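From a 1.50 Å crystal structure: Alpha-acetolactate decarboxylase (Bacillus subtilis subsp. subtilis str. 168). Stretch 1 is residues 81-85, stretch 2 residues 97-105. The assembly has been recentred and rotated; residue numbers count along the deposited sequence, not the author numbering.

Stretch 1 81-85: DMTHK
Stretch 2 (97-105) KEINSMLPS

Asp81 is outside the strand, at phi/psi -72/-36. Met82 to Lys85 are extended, at -138/142, -127/153, -153/146 and -113/135 in order. Lys97 to Asn100 lie in a helix that begins earlier in the chain. Leu103 then turns extended at -62/140. Met102 N donates to Ile99 O at 2.8 Å. CA atoms lie 9.3 Å apart for Met82 and Leu103, and 8.8 Å for His84 and Ile99, so the chains run in opposite directions. Strand alternation sends Met82 and His84 toward stretch 2, and Thr83 and Lys85 away.

His84, Met102 and Met82 cover most of the 300 Å² buried. His84 is t, with chi2 54°. At the ring edge His84 NE2 donates a nearly straight hydrogen bond, 167° and 3.0 Å, to Glu98 OE2. Glu98, chi1 t and chi2 148°, offers this carboxylate oxygen to the ring N-H. Over one ring face sits Met102 SD, 4.3 Å from the His84 ring centroid and 17° off the normal. Ile99, m and m, is buried. Its CB points sideways, but its end comes nearer and gives an apolar surface, with Ile99 CD1 4.2 Å from His84 CD2.

Met102 has chi1 off at 136°, then t, t. This long, unbranched side chain brings Met102 CE within contact of both inward residues, 4.1 Å from Met82 CB and 4.2 Å from His84 CB. Met82 is m, t, m. Met82 SD packs 4.1 Å from Pro104 CD, an apolar contact with a compact ring.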

ATOM      1  N   ASP B  81      17.122  15.522   1.553  1.00 13.77           N
ATOM      2  CA  ASP B  81      16.252  16.423   2.316  1.00 15.12           C
ATOM      3  C   ASP B  81      16.785  16.741   3.706  1.00 18.78           C
ATOM      4  O   ASP B  81      16.593  17.850   4.217  1.00 19.63           O
ATOM      5  CB  ASP B  81      14.852  15.825   2.444  1.00 15.49           C
ATOM      6  CG  ASP B  81      14.223  15.535   1.099  1.00 17.35           C
ATOM      7  OD1 ASP B  81      14.629  16.159   0.099  1.00 16.56           O
ATOM      8  OD2 ASP B  81      13.310  14.689   1.035  1.00 14.80           O
ATOM      9  N   MET B  82      17.415  15.756   4.333  1.00 16.86           N
ATOM     10  CA  MET B  82      17.948  15.907   5.686  1.00 19.07           C
ATOM     11  C   MET B  82      19.316  15.254   5.788  1.00 22.15           C
ATOM     12  O   MET B  82      19.565  14.195   5.201  1.00 19.16           O
ATOM     13  CB  MET B  82      17.003  15.293   6.724  1.00 21.16           C
ATOM     14  CG  MET B  82      15.620  15.931   6.790  1.00 28.05           C
ATOM     15  SD  MET B  82      14.408  14.951   7.715  1.00 42.50           S
ATOM     16  CE  MET B  82      13.747  13.917   6.408  1.00 25.85           C
ATOM     17  N   THR B  83      20.217  15.888   6.529  1.00 24.80           N
ATOM     18  CA  THR B  83      21.506  15.273   6.808  1.00 25.38           C
ATOM     19  C   THR B  83      21.782  15.249   8.301  1.00 25.50           C
ATOM     20  O   THR B  83      21.276  16.077   9.058  1.00 28.92           O
ATOM     21  CB  THR B  83      22.651  15.995   6.096  1.00 29.02           C
ATOM     22  OG1 THR B  83      22.804  17.304   6.653  1.00 35.42           O
ATOM     23  CG2 THR B  83      22.376  16.096   4.604  1.00 23.51           C
ATOM     24  N   HIS B  84      22.585  14.285   8.720  1.00 26.00           N
ATOM     25  CA  HIS B  84      22.886  14.091  10.125  1.00 25.38           C
ATOM     26  C   HIS B  84      24.250  13.428  10.207  1.00 31.16           C
ATOM     27  O   HIS B  84      24.616  12.641   9.328  1.00 25.03           O
ATOM     28  CB  HIS B  84      21.810  13.236  10.795  1.00 30.60           C
ATOM     29  CG  HIS B  84      21.810  13.313  12.290  1.00 34.09           C
ATOM     30  ND1 HIS B  84      21.735  14.509  12.975  1.00 38.26           N
ATOM     31  CD2 HIS B  84      21.868  12.343  13.231  1.00 33.12           C
ATOM     32  CE1 HIS B  84      21.747  14.269  14.273  1.00 36.53           C
ATOM     33  NE2 HIS B  84      21.830  12.964  14.457  1.00 37.15           N
ATOM     34  N   LYS B  85      25.016  13.760  11.238  1.00 28.95           N
ATOM     35  CA  LYS B  85      26.334  13.165  11.399  1.00 26.94           C
ATOM     36  C   LYS B  85      26.357  12.271  12.628  1.00 29.89           C
ATOM     37  O   LYS B  85      25.837  12.639  13.683  1.00 29.45           O
ATOM     38  CB  LYS B  85      27.408  14.252  11.497  1.00 29.13           C
ATOM     39  CG  LYS B  85      27.584  15.066  10.223  1.00 30.46           C
ATOM     40  CD  LYS B  85      28.146  14.217   9.088  1.00 32.83           C
ATOM     41  CE  LYS B  85      29.434  14.816   8.528  1.00 35.35           C
ATOM     42  NZ  LYS B  85      29.741  14.343   7.142  1.00 37.49           N
ATOM     43  N   LYS B  97      16.730   4.377  16.911  1.00 26.57           N
ATOM     44  CA  LYS B  97      15.882   5.195  17.758  1.00 27.25           C
ATOM     45  C   LYS B  97      16.253   6.672  17.685  1.00 28.11           C
ATOM     46  O   LYS B  97      15.398   7.531  17.865  1.00 28.02           O
ATOM     47  CB  LYS B  97      15.903   4.705  19.205  1.00 29.97           C
ATOM     48  CG  LYS B  97      15.666   3.216  19.324  1.00 32.09           C
ATOM     49  CD  LYS B  97      14.180   2.898  19.278  1.00 38.76           C
ATOM     50  CE  LYS B  97      13.948   1.413  18.992  1.00 42.36           C
ATOM     51  NZ  LYS B  97      15.044   0.791  18.174  1.00 42.22           N
ATOM     52  N   GLU B  98      17.510   6.986  17.394  1.00 26.84           N
ATOM     53  CA  GLU B  98      17.881   8.396  17.262  1.00 24.25           C
ATOM     54  C   GLU B  98      17.264   9.003  15.995  1.00 27.52           C
ATOM     55  O   GLU B  98      16.668  10.085  16.034  1.00 28.04           O
ATOM     56  CB  GLU B  98      19.401   8.564  17.256  1.00 26.94           C
ATOM     57  CG  GLU B  98      19.868   9.937  16.789  1.00 28.62           C
ATOM     58  CD  GLU B  98      21.153  10.388  17.470  1.00 38.69           C
ATOM     59  OE1 GLU B  98      21.428   9.918  18.598  1.00 35.51           O
ATOM     60  OE2 GLU B  98      21.888  11.212  16.877  1.00 39.91           O
ATOM     61  N   ILE B  99      17.401   8.297  14.874  1.00 23.45           N
ATOM     62  CA  ILE B  99      16.834   8.755  13.614  1.00 22.35           C
ATOM     63  C   ILE B  99      15.313   8.811  13.701  1.00 25.66           C
ATOM     64  O   ILE B  99      14.699   9.791  13.291  1.00 24.71           O
ATOM     65  CB  ILE B  99      17.247   7.842  12.441  1.00 18.43           C
ATOM     66  CG1 ILE B  99      18.756   7.926  12.220  1.00 18.68           C
ATOM     67  CG2 ILE B  99      16.482   8.206  11.167  1.00 19.70           C
ATOM     68  CD1 ILE B  99      19.263   9.321  11.952  1.00 22.89           C
ATOM     69  N   ASN B 100      14.709   7.763  14.253  1.00 24.54           N
ATOM     70  CA  ASN B 100      13.253   7.665  14.255  1.00 29.08           C
ATOM     71  C   ASN B 100      12.612   8.840  14.993  1.00 28.96           C
ATOM     72  O   ASN B 100      11.535   9.314  14.618  1.00 29.03           O
ATOM     73  CB  ASN B 100      12.798   6.301  14.825  1.00 28.92           C
ATOM     74  CG  ASN B 100      12.907   6.189  16.357  1.00 38.50           C
ATOM     75  OD1 ASN B 100      12.922   7.179  17.094  1.00 43.76           O
ATOM     76  ND2 ASN B 100      13.007   4.949  16.833  1.00 38.51           N
ATOM     77  N   SER B 101      13.301   9.332  16.018  1.00 30.17           N
ATOM     78  CA  SER B 101      12.790  10.453  16.803  1.00 34.28           C
ATOM     79  C   SER B 101      12.898  11.774  16.045  1.00 32.39           C
ATOM     80  O   SER B 101      12.261  12.760  16.416  1.00 40.59           O
ATOM     81  CB  SER B 101      13.535  10.553  18.136  1.00 36.74           C
ATOM     82  OG  SER B 101      13.246   9.441  18.971  1.00 35.89           O
ATOM     83  N   MET B 102      13.699  11.783  14.983  1.00 29.32           N
ATOM     84  CA  MET B 102      13.997  13.003  14.227  1.00 29.30           C
ATOM     85  C   MET B 102      13.159  13.125  12.942  1.00 25.85           C
ATOM     86  O   MET B 102      13.072  14.195  12.336  1.00 24.06           O
ATOM     87  CB  MET B 102      15.499  13.046  13.917  1.00 31.40           C
ATOM     88  CG  MET B 102      15.895  13.442  12.503  1.00 33.74           C
ATOM     89  SD  MET B 102      17.651  13.831  12.373  1.00 61.23           S
ATOM     90  CE  MET B 102      17.782  14.247  10.631  1.00 41.93           C
ATOM     91  N   LEU B 103      12.529  12.027  12.540  1.00 24.67           N
ATOM     92  CA  LEU B 103      11.636  12.053  11.384  1.00 23.65           C
ATOM     93  C   LEU B 103      10.464  12.991  11.640  1.00 22.47           C
ATOM     94  O   LEU B 103       9.937  13.021  12.753  1.00 25.23           O
ATOM     95  CB  LEU B 103      11.116  10.655  11.081  1.00 22.22           C
ATOM     96  CG  LEU B 103      12.200   9.596  10.897  1.00 21.46           C
ATOM     97  CD1 LEU B 103      11.586   8.243  11.060  1.00 23.79           C
ATOM     98  CD2 LEU B 103      12.845   9.741   9.540  1.00 18.76           C
ATOM     99  N   PRO B 104      10.056  13.756  10.614  1.00 17.75           N
ATOM    100  CA  PRO B 104       8.873  14.620  10.700  1.00 19.49           C
ATOM    101  C   PRO B 104       7.630  13.816  11.078  1.00 18.06           C
ATOM    102  O   PRO B 104       6.732  14.321  11.753  1.00 15.86           O
ATOM    103  CB  PRO B 104       8.751  15.194   9.283  1.00 18.92           C
ATOM    104  CG  PRO B 104      10.127  15.119   8.726  1.00 21.29           C
ATOM    105  CD  PRO B 104      10.746  13.891   9.320  1.00 19.78           C
ATOM    106  N   SER B 105       7.593  12.560  10.654  1.00 15.30           N
ATOM    107  CA  SER B 105       6.438  11.713  10.923  1.00 13.12           C
ATOM    108  C   SER B 105       6.762  10.236  10.715  1.00 12.98           C
ATOM    109  O   SER B 105       7.454   9.877   9.766  1.00 16.34           O
ATOM    110  CB  SER B 105       5.261  12.103  10.019  1.00 12.50           C
ATOM    111  OG  SER B 105       4.186  11.177  10.137  1.00 10.74           O
TER